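Kojibiose phosphorylase (Gut metagenome, PDB 6W0P) belongs to the glycoside hydrolase family 65 enzymes, which join an N-terminal beta-sandwich domain to a helical catalytic barrel and a small C-terminal domain. Local coordinates at residues 143-154 / 282-293. Numbering follows the deposited sequence.
Sequences RLLDMSDCENAY and FADLVKKNQKFF
Leu144 is a bump pushed into the flank of helix 282-293: its CD1 lies in a hollow made by Phe282, Leu285 and Val286, 3.7 Å from Val286 CG2 and over one face of the Phe282 ring. The reciprocal bump is Leu285, whose CD1 sits almost exactly on the normal of the Tyr154 ring, 3.4 Å from its centroid. One turn further, Asn289 bridges the end of the strand and the loop that follows: ND2 donates to Leu145 O (2.9 Å), and also to Ser121 O, while OD1 accepts from Met147 N (3.0 Å), fixing the amide's rotation. The backbone at Met147 puts CB over the centre of the Phe292 ring, 3.4 Å from its centroid. Bends at chi2 and chi3 fold SD and CE back: CG touches Phe293 CE2, CE lies between the rings, and SD makes oblique Met-aromatic contacts with both. Lys288, extended beyond CG, reaches the loop between the strands, where NZ forms a salt-bridge network with Asp146 OD2 and Asp149 OD2, each at 2.7 Å. Asp146 OD2 receives Lys288 on its syn lone pair and the Tyr154 hydroxyl on its anti one; OD1 takes Ser148 N on its anti lone pair (an Asx turn) and Asp149 N from above the carboxylate plane (the wider Asx motif). The principle illustrated is a helix packed on a beta-hairpin, strands 135-145 and 152-161 of the N-terminal beta-sandwich.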
ATOM      1  N   ARG A 143     -44.992   3.787   1.193  1.00 34.44           N
ATOM      2  CA  ARG A 143     -44.367   2.522   0.743  1.00 35.17           C
ATOM      3  C   ARG A 143     -44.015   1.568   1.893  1.00 33.35           C
ATOM      4  O   ARG A 143     -43.849   1.981   3.076  1.00 32.25           O
ATOM      5  CB  ARG A 143     -43.192   2.789  -0.203  1.00 37.48           C
ATOM      6  CG  ARG A 143     -42.144   3.780   0.268  1.00 38.18           C
ATOM      7  CD  ARG A 143     -41.329   4.273  -0.915  1.00 39.48           C
ATOM      8  NE  ARG A 143     -39.921   4.412  -0.561  1.00 41.77           N
ATOM      9  CZ  ARG A 143     -39.013   5.136  -1.219  1.00 41.52           C
ATOM     10  NH1 ARG A 143     -39.353   5.826  -2.288  1.00 41.71           N
ATOM     11  NH2 ARG A 143     -37.763   5.182  -0.778  1.00 40.81           N
ATOM     12  N   LEU A 144     -43.925   0.307   1.485  1.00 32.50           N
ATOM     13  CA  LEU A 144     -43.714  -0.913   2.292  1.00 32.44           C
ATOM     14  C   LEU A 144     -42.773  -1.841   1.520  1.00 32.44           C
ATOM     15  O   LEU A 144     -42.924  -1.965   0.294  1.00 32.95           O
ATOM     16  CB  LEU A 144     -45.046  -1.647   2.465  1.00 32.40           C
ATOM     17  CG  LEU A 144     -46.135  -1.009   3.313  1.00 32.56           C
ATOM     18  CD1 LEU A 144     -47.433  -1.782   3.118  1.00 33.28           C
ATOM     19  CD2 LEU A 144     -45.779  -0.999   4.789  1.00 32.56           C
ATOM     20  N   LEU A 145     -41.881  -2.519   2.227  1.00 32.45           N
ATOM     21  CA  LEU A 145     -41.291  -3.793   1.775  1.00 33.55           C
ATOM     22  C   LEU A 145     -41.982  -4.902   2.576  1.00 33.66           C
ATOM     23  O   LEU A 145     -42.098  -4.759   3.803  1.00 34.57           O
ATOM     24  CB  LEU A 145     -39.771  -3.754   1.972  1.00 33.42           C
ATOM     25  CG  LEU A 145     -39.042  -2.586   1.308  1.00 33.69           C
ATOM     26  CD1 LEU A 145     -37.538  -2.713   1.488  1.00 34.05           C
ATOM     27  CD2 LEU A 145     -39.364  -2.485  -0.175  1.00 34.03           C
ATOM     28  N   ASP A 146     -42.504  -5.920   1.896  1.00 34.22           N
ATOM     29  CA  ASP A 146     -43.222  -7.061   2.534  1.00 34.99           C
ATOM     30  C   ASP A 146     -42.212  -7.838   3.380  1.00 34.48           C
ATOM     31  O   ASP A 146     -41.219  -8.282   2.812  1.00 34.99           O
ATOM     32  CB  ASP A 146     -43.869  -7.962   1.483  1.00 35.05           C
ATOM     33  CG  ASP A 146     -44.937  -8.897   2.018  1.00 35.83           C
ATOM     34  OD1 ASP A 146     -44.721  -9.526   3.087  1.00 34.74           O
ATOM     35  OD2 ASP A 146     -45.981  -9.017   1.340  1.00 37.22           O
ATOM     36  N   MET A 147     -42.433  -7.968   4.682  1.00 34.64           N
ATOM     37  CA  MET A 147     -41.416  -8.572   5.594  1.00 35.80           C
ATOM     38  C   MET A 147     -41.478 -10.100   5.554  1.00 37.27           C
ATOM     39  O   MET A 147     -40.461 -10.684   5.926  1.00 39.30           O
ATOM     40  CB  MET A 147     -41.590  -8.110   7.039  1.00 33.35           C
ATOM     41  CG  MET A 147     -41.448  -6.624   7.180  1.00 32.73           C
ATOM     42  SD  MET A 147     -39.862  -5.970   6.618  1.00 31.28           S
ATOM     43  CE  MET A 147     -38.786  -6.624   7.888  1.00 30.93           C
ATOM     44  N   SER A 148     -42.586 -10.706   5.104  1.00 38.76           N
ATOM     45  CA  SER A 148     -42.768 -12.186   4.987  1.00 40.79           C
ATOM     46  C   SER A 148     -42.476 -12.664   3.553  1.00 40.92           C
ATOM     47  O   SER A 148     -41.578 -13.506   3.382  1.00 41.46           O
ATOM     48  CB  SER A 148     -44.149 -12.605   5.430  1.00 41.57           C
ATOM     49  OG  SER A 148     -44.639 -11.710   6.424  1.00 45.70           O
ATOM     50  N   ASP A 149     -43.220 -12.174   2.558  1.00 40.39           N
ATOM     51  CA  ASP A 149     -43.008 -12.508   1.121  1.00 40.74           C
ATOM     52  C   ASP A 149     -42.092 -11.443   0.531  1.00 39.57           C
ATOM     53  O   ASP A 149     -42.613 -10.505  -0.086  1.00 41.20           O
ATOM     54  CB  ASP A 149     -44.337 -12.618   0.363  1.00 41.56           C
ATOM     55  CG  ASP A 149     -45.251 -13.692   0.927  1.00 42.47           C
ATOM     56  OD1 ASP A 149     -44.869 -14.865   0.820  1.00 43.34           O
ATOM     57  OD2 ASP A 149     -46.322 -13.339   1.497  1.00 42.53           O
ATOM     58  N   CYS A 150     -40.781 -11.575   0.744  1.00 39.10           N
ATOM     59  CA  CYS A 150     -39.808 -10.444   0.727  1.00 38.32           C
ATOM     60  C   CYS A 150     -39.471 -10.014  -0.705  1.00 38.75           C
ATOM     61  O   CYS A 150     -38.863  -8.936  -0.869  1.00 39.36           O
ATOM     62  CB  CYS A 150     -38.553 -10.797   1.508  1.00 37.81           C
ATOM     63  SG  CYS A 150     -38.919 -11.319   3.203  1.00 35.87           S
ATOM     64  N   GLU A 151     -39.916 -10.793  -1.696  1.00 39.11           N
ATOM     65  CA  GLU A 151     -39.816 -10.479  -3.143  1.00 38.62           C
ATOM     66  C   GLU A 151     -40.704  -9.280  -3.484  1.00 36.91           C
ATOM     67  O   GLU A 151     -40.438  -8.656  -4.528  1.00 37.69           O
ATOM     68  CB  GLU A 151     -40.224 -11.688  -3.981  1.00 39.78           C
ATOM     69  CG  GLU A 151     -39.462 -12.957  -3.628  1.00 41.28           C
ATOM     70  CD  GLU A 151     -40.140 -13.860  -2.604  1.00 42.96           C
ATOM     71  OE1 GLU A 151     -41.149 -13.434  -1.936  1.00 41.95           O
ATOM     72  OE2 GLU A 151     -39.650 -14.992  -2.453  1.00 45.64           O
ATOM     73  N   ASN A 152     -41.715  -8.974  -2.661  1.00 34.95           N
ATOM     74  CA  ASN A 152     -42.708  -7.911  -2.950  1.00 34.21           C
ATOM     75  C   ASN A 152     -42.386  -6.594  -2.243  1.00 34.46           C
ATOM     76  O   ASN A 152     -41.939  -6.617  -1.079  1.00 33.54           O
ATOM     77  CB  ASN A 152     -44.116  -8.302  -2.537  1.00 34.11           C
ATOM     78  CG  ASN A 152     -44.543  -9.622  -3.132  1.00 33.94           C
ATOM     79  OD1 ASN A 152     -44.003 -10.027  -4.159  1.00 34.10           O
ATOM     80  ND2 ASN A 152     -45.510 -10.268  -2.499  1.00 32.53           N
ATOM     81  N   ALA A 153     -42.734  -5.497  -2.926  1.00 34.98           N
ATOM     82  CA  ALA A 153     -42.723  -4.091  -2.454  1.00 34.74           C
ATOM     83  C   ALA A 153     -44.024  -3.429  -2.904  1.00 34.51           C
ATOM     84  O   ALA A 153     -44.534  -3.774  -3.985  1.00 36.43           O
ATOM     85  CB  ALA A 153     -41.530  -3.346  -3.014  1.00 34.49           C
ATOM     86  N   TYR A 154     -44.529  -2.486  -2.131  1.00 33.54           N
ATOM     87  CA  TYR A 154     -45.811  -1.810  -2.411  1.00 33.35           C
ATOM     88  C   TYR A 154     -45.619  -0.302  -2.303  1.00 33.89           C
ATOM     89  O   TYR A 154     -44.861   0.189  -1.417  1.00 34.42           O
ATOM     90  CB  TYR A 154     -46.870  -2.305  -1.430  1.00 32.56           C
ATOM     91  CG  TYR A 154     -46.867  -3.806  -1.288  1.00 32.74           C
ATOM     92  CD1 TYR A 154     -47.133  -4.618  -2.375  1.00 32.26           C
ATOM     93  CD2 TYR A 154     -46.589  -4.413  -0.071  1.00 32.24           C
ATOM     94  CE1 TYR A 154     -47.121  -5.995  -2.256  1.00 33.06           C
ATOM     95  CE2 TYR A 154     -46.579  -5.789   0.063  1.00 32.27           C
ATOM     96  CZ  TYR A 154     -46.872  -6.587  -1.025  1.00 32.65           C
ATOM     97  OH  TYR A 154     -46.835  -7.945  -0.895  1.00 32.41           O
ATOM     98  N   PHE A 282     -53.309  -1.898  -0.259  1.00 36.71           N
ATOM     99  CA  PHE A 282     -52.145  -1.317   0.454  1.00 36.24           C
ATOM    100  C   PHE A 282     -52.446  -1.373   1.949  1.00 35.64           C
ATOM    101  O   PHE A 282     -51.605  -1.883   2.686  1.00 36.81           O
ATOM    102  CB  PHE A 282     -51.832   0.102  -0.038  1.00 35.49           C
ATOM    103  CG  PHE A 282     -50.551   0.669   0.519  1.00 34.79           C
ATOM    104  CD1 PHE A 282     -49.337   0.453  -0.120  1.00 34.81           C
ATOM    105  CD2 PHE A 282     -50.557   1.433   1.678  1.00 34.41           C
ATOM    106  CE1 PHE A 282     -48.159   0.983   0.391  1.00 34.57           C
ATOM    107  CE2 PHE A 282     -49.380   1.952   2.200  1.00 34.01           C
ATOM    108  CZ  PHE A 282     -48.179   1.718   1.557  1.00 34.19           C
ATOM    109  N   ALA A 283     -53.639  -0.942   2.368  1.00 35.86           N
ATOM    110  CA  ALA A 283     -54.006  -0.820   3.801  1.00 35.68           C
ATOM    111  C   ALA A 283     -53.874  -2.196   4.462  1.00 36.16           C
ATOM    112  O   ALA A 283     -53.391  -2.237   5.606  1.00 37.10           O
ATOM    113  CB  ALA A 283     -55.380  -0.206   3.984  1.00 34.97           C
ATOM    114  N   ASP A 284     -54.257  -3.271   3.761  1.00 36.65           N
ATOM    115  CA  ASP A 284     -54.212  -4.668   4.275  1.00 37.00           C
ATOM    116  C   ASP A 284     -52.766  -5.159   4.325  1.00 35.90           C
ATOM    117  O   ASP A 284     -52.447  -5.991   5.202  1.00 36.19           O
ATOM    118  CB  ASP A 284     -55.097  -5.602   3.443  1.00 38.91           C
ATOM    119  CG  ASP A 284     -56.555  -5.617   3.890  1.00 40.74           C
ATOM    120  OD1 ASP A 284     -56.895  -4.921   4.898  1.00 40.85           O
ATOM    121  OD2 ASP A 284     -57.339  -6.341   3.251  1.00 42.76           O
ATOM    122  N   LEU A 285     -51.906  -4.649   3.444  1.00 35.05           N
ATOM    123  CA  LEU A 285     -50.465  -5.017   3.431  1.00 34.03           C
ATOM    124  C   LEU A 285     -49.716  -4.288   4.562  1.00 32.90           C
ATOM    125  O   LEU A 285     -48.735  -4.836   5.061  1.00 31.97           O
ATOM    126  CB  LEU A 285     -49.908  -4.721   2.038  1.00 33.75           C
ATOM    127  CG  LEU A 285     -50.505  -5.634   0.978  1.00 34.39           C
ATOM    128  CD1 LEU A 285     -50.216  -5.156  -0.424  1.00 34.27           C
ATOM    129  CD2 LEU A 285     -50.013  -7.058   1.185  1.00 35.07           C
ATOM    130  N   VAL A 286     -50.181  -3.115   4.980  1.00 33.48           N
ATOM    131  CA  VAL A 286     -49.654  -2.439   6.200  1.00 34.36           C
ATOM    132  C   VAL A 286     -49.971  -3.344   7.405  1.00 35.80           C
ATOM    133  O   VAL A 286     -49.066  -3.577   8.203  1.00 35.55           O
ATOM    134  CB  VAL A 286     -50.214  -1.017   6.392  1.00 33.99           C
ATOM    135  CG1 VAL A 286     -49.661  -0.370   7.655  1.00 34.14           C
ATOM    136  CG2 VAL A 286     -49.954  -0.129   5.179  1.00 34.28           C
ATOM    137  N   LYS A 287     -51.204  -3.847   7.509  1.00 37.40           N
ATOM    138  CA  LYS A 287     -51.635  -4.747   8.616  1.00 38.64           C
ATOM    139  C   LYS A 287     -50.784  -6.016   8.591  1.00 38.01           C
ATOM    140  O   LYS A 287     -50.356  -6.431   9.663  1.00 40.74           O
ATOM    141  CB  LYS A 287     -53.121  -5.092   8.526  1.00 39.82           C
ATOM    142  CG  LYS A 287     -54.054  -3.941   8.862  1.00 41.65           C
ATOM    143  CD  LYS A 287     -55.508  -4.318   8.734  1.00 43.49           C
ATOM    144  CE  LYS A 287     -56.448  -3.158   8.977  1.00 45.48           C
ATOM    145  NZ  LYS A 287     -57.803  -3.643   9.342  1.00 47.72           N
ATOM    146  N   LYS A 288     -50.506  -6.563   7.412  1.00 37.43           N
ATOM    147  CA  LYS A 288     -49.665  -7.774   7.244  1.00 36.31           C
ATOM    148  C   LYS A 288     -48.259  -7.499   7.790  1.00 35.53           C
ATOM    149  O   LYS A 288     -47.766  -8.327   8.592  1.00 34.67           O
ATOM    150  CB  LYS A 288     -49.631  -8.200   5.782  1.00 36.10           C
ATOM    151  CG  LYS A 288     -48.866  -9.481   5.502  1.00 35.72           C
ATOM    152  CD  LYS A 288     -48.789  -9.741   4.027  1.00 35.97           C
ATOM    153  CE  LYS A 288     -48.163 -11.071   3.686  1.00 36.12           C
ATOM    154  NZ  LYS A 288     -47.551 -11.029   2.333  1.00 36.13           N
ATOM    155  N   ASN A 289     -47.676  -6.347   7.454  1.00 33.85           N
ATOM    156  CA  ASN A 289     -46.324  -5.997   7.940  1.00 33.61           C
ATOM    157  C   ASN A 289     -46.383  -5.807   9.456  1.00 33.75           C
ATOM    158  O   ASN A 289     -45.443  -6.218  10.144  1.00 33.31           O
ATOM    159  CB  ASN A 289     -45.740  -4.771   7.244  1.00 33.00           C
ATOM    160  CG  ASN A 289     -44.628  -5.129   6.297  1.00 32.07           C
ATOM    161  OD1 ASN A 289     -44.591  -6.235   5.774  1.00 32.04           O
ATOM    162  ND2 ASN A 289     -43.730  -4.192   6.073  1.00 31.88           N
ATOM    163  N   GLN A 290     -47.461  -5.231   9.965  1.00 34.50           N
ATOM    164  CA  GLN A 290     -47.587  -4.964  11.415  1.00 36.22           C
ATOM    165  C   GLN A 290     -47.629  -6.303  12.163  1.00 36.77           C
ATOM    166  O   GLN A 290     -47.034  -6.365  13.237  1.00 36.88           O
ATOM    167  CB  GLN A 290     -48.806  -4.086  11.708  1.00 36.95           C
ATOM    168  CG  GLN A 290     -48.990  -3.754  13.183  1.00 37.30           C
ATOM    169  CD  GLN A 290     -49.384  -2.311  13.358  1.00 38.97           C
ATOM    170  OE1 GLN A 290     -49.534  -1.560  12.380  1.00 39.90           O
ATOM    171  NE2 GLN A 290     -49.554  -1.914  14.608  1.00 39.21           N
ATOM    172  N   LYS A 291     -48.300  -7.320  11.613  1.00 38.60           N
ATOM    173  CA  LYS A 291     -48.391  -8.683  12.202  1.00 39.89           C
ATOM    174  C   LYS A 291     -46.968  -9.246  12.346  1.00 38.48           C
ATOM    175  O   LYS A 291     -46.663  -9.807  13.400  1.00 35.94           O
ATOM    176  CB  LYS A 291     -49.282  -9.588  11.348  1.00 43.56           C
ATOM    177  CG  LYS A 291     -50.058 -10.655  12.109  1.00 46.90           C
ATOM    178  CD  LYS A 291     -50.421 -11.832  11.226  1.00 50.07           C
ATOM    179  CE  LYS A 291     -49.264 -12.792  11.005  1.00 52.24           C
ATOM    180  NZ  LYS A 291     -49.365 -13.982  11.894  1.00 54.22           N
ATOM    181  N   PHE A 292     -46.112  -9.062  11.334  1.00 37.97           N
ATOM    182  CA  PHE A 292     -44.683  -9.472  11.378  1.00 36.98           C
ATOM    183  C   PHE A 292     -43.925  -8.700  12.468  1.00 36.85           C
ATOM    184  O   PHE A 292     -43.211  -9.345  13.238  1.00 36.99           O
ATOM    185  CB  PHE A 292     -44.018  -9.243  10.028  1.00 37.10           C
ATOM    186  CG  PHE A 292     -42.533  -9.485  10.016  1.00 36.65           C
ATOM    187  CD1 PHE A 292     -41.652  -8.513  10.475  1.00 35.99           C
ATOM    188  CD2 PHE A 292     -42.018 -10.668   9.513  1.00 36.29           C
ATOM    189  CE1 PHE A 292     -40.285  -8.726  10.425  1.00 35.89           C
ATOM    190  CE2 PHE A 292     -40.649 -10.872   9.464  1.00 36.18           C
ATOM    191  CZ  PHE A 292     -39.786  -9.899   9.913  1.00 35.58           C
ATOM    192  N   PHE A 293     -44.053  -7.370  12.546  1.00 35.71           N
ATOM    193  CA  PHE A 293     -43.309  -6.569  13.555  1.00 35.20           C
ATOM    194  C   PHE A 293     -43.830  -6.849  14.976  1.00 36.40           C
ATOM    195  O   PHE A 293     -42.997  -6.803  15.921  1.00 37.40           O
ATOM    196  CB  PHE A 293     -43.336  -5.083  13.206  1.00 34.03           C
ATOM    197  CG  PHE A 293     -42.357  -4.711  12.127  1.00 33.66           C
ATOM    198  CD1 PHE A 293     -41.002  -4.648  12.409  1.00 33.49           C
ATOM    199  CD2 PHE A 293     -42.794  -4.426  10.843  1.00 32.85           C
ATOM    200  CE1 PHE A 293     -40.095  -4.293  11.426  1.00 33.91           C
ATOM    201  CE2 PHE A 293     -41.891  -4.092   9.858  1.00 33.65           C
ATOM    202  CZ  PHE A 293     -40.544  -4.044  10.145  1.00 34.59           C
TER
HETATM  203  O   HOH W   1     -45.480  -8.967   5.675  1.00 31.52           O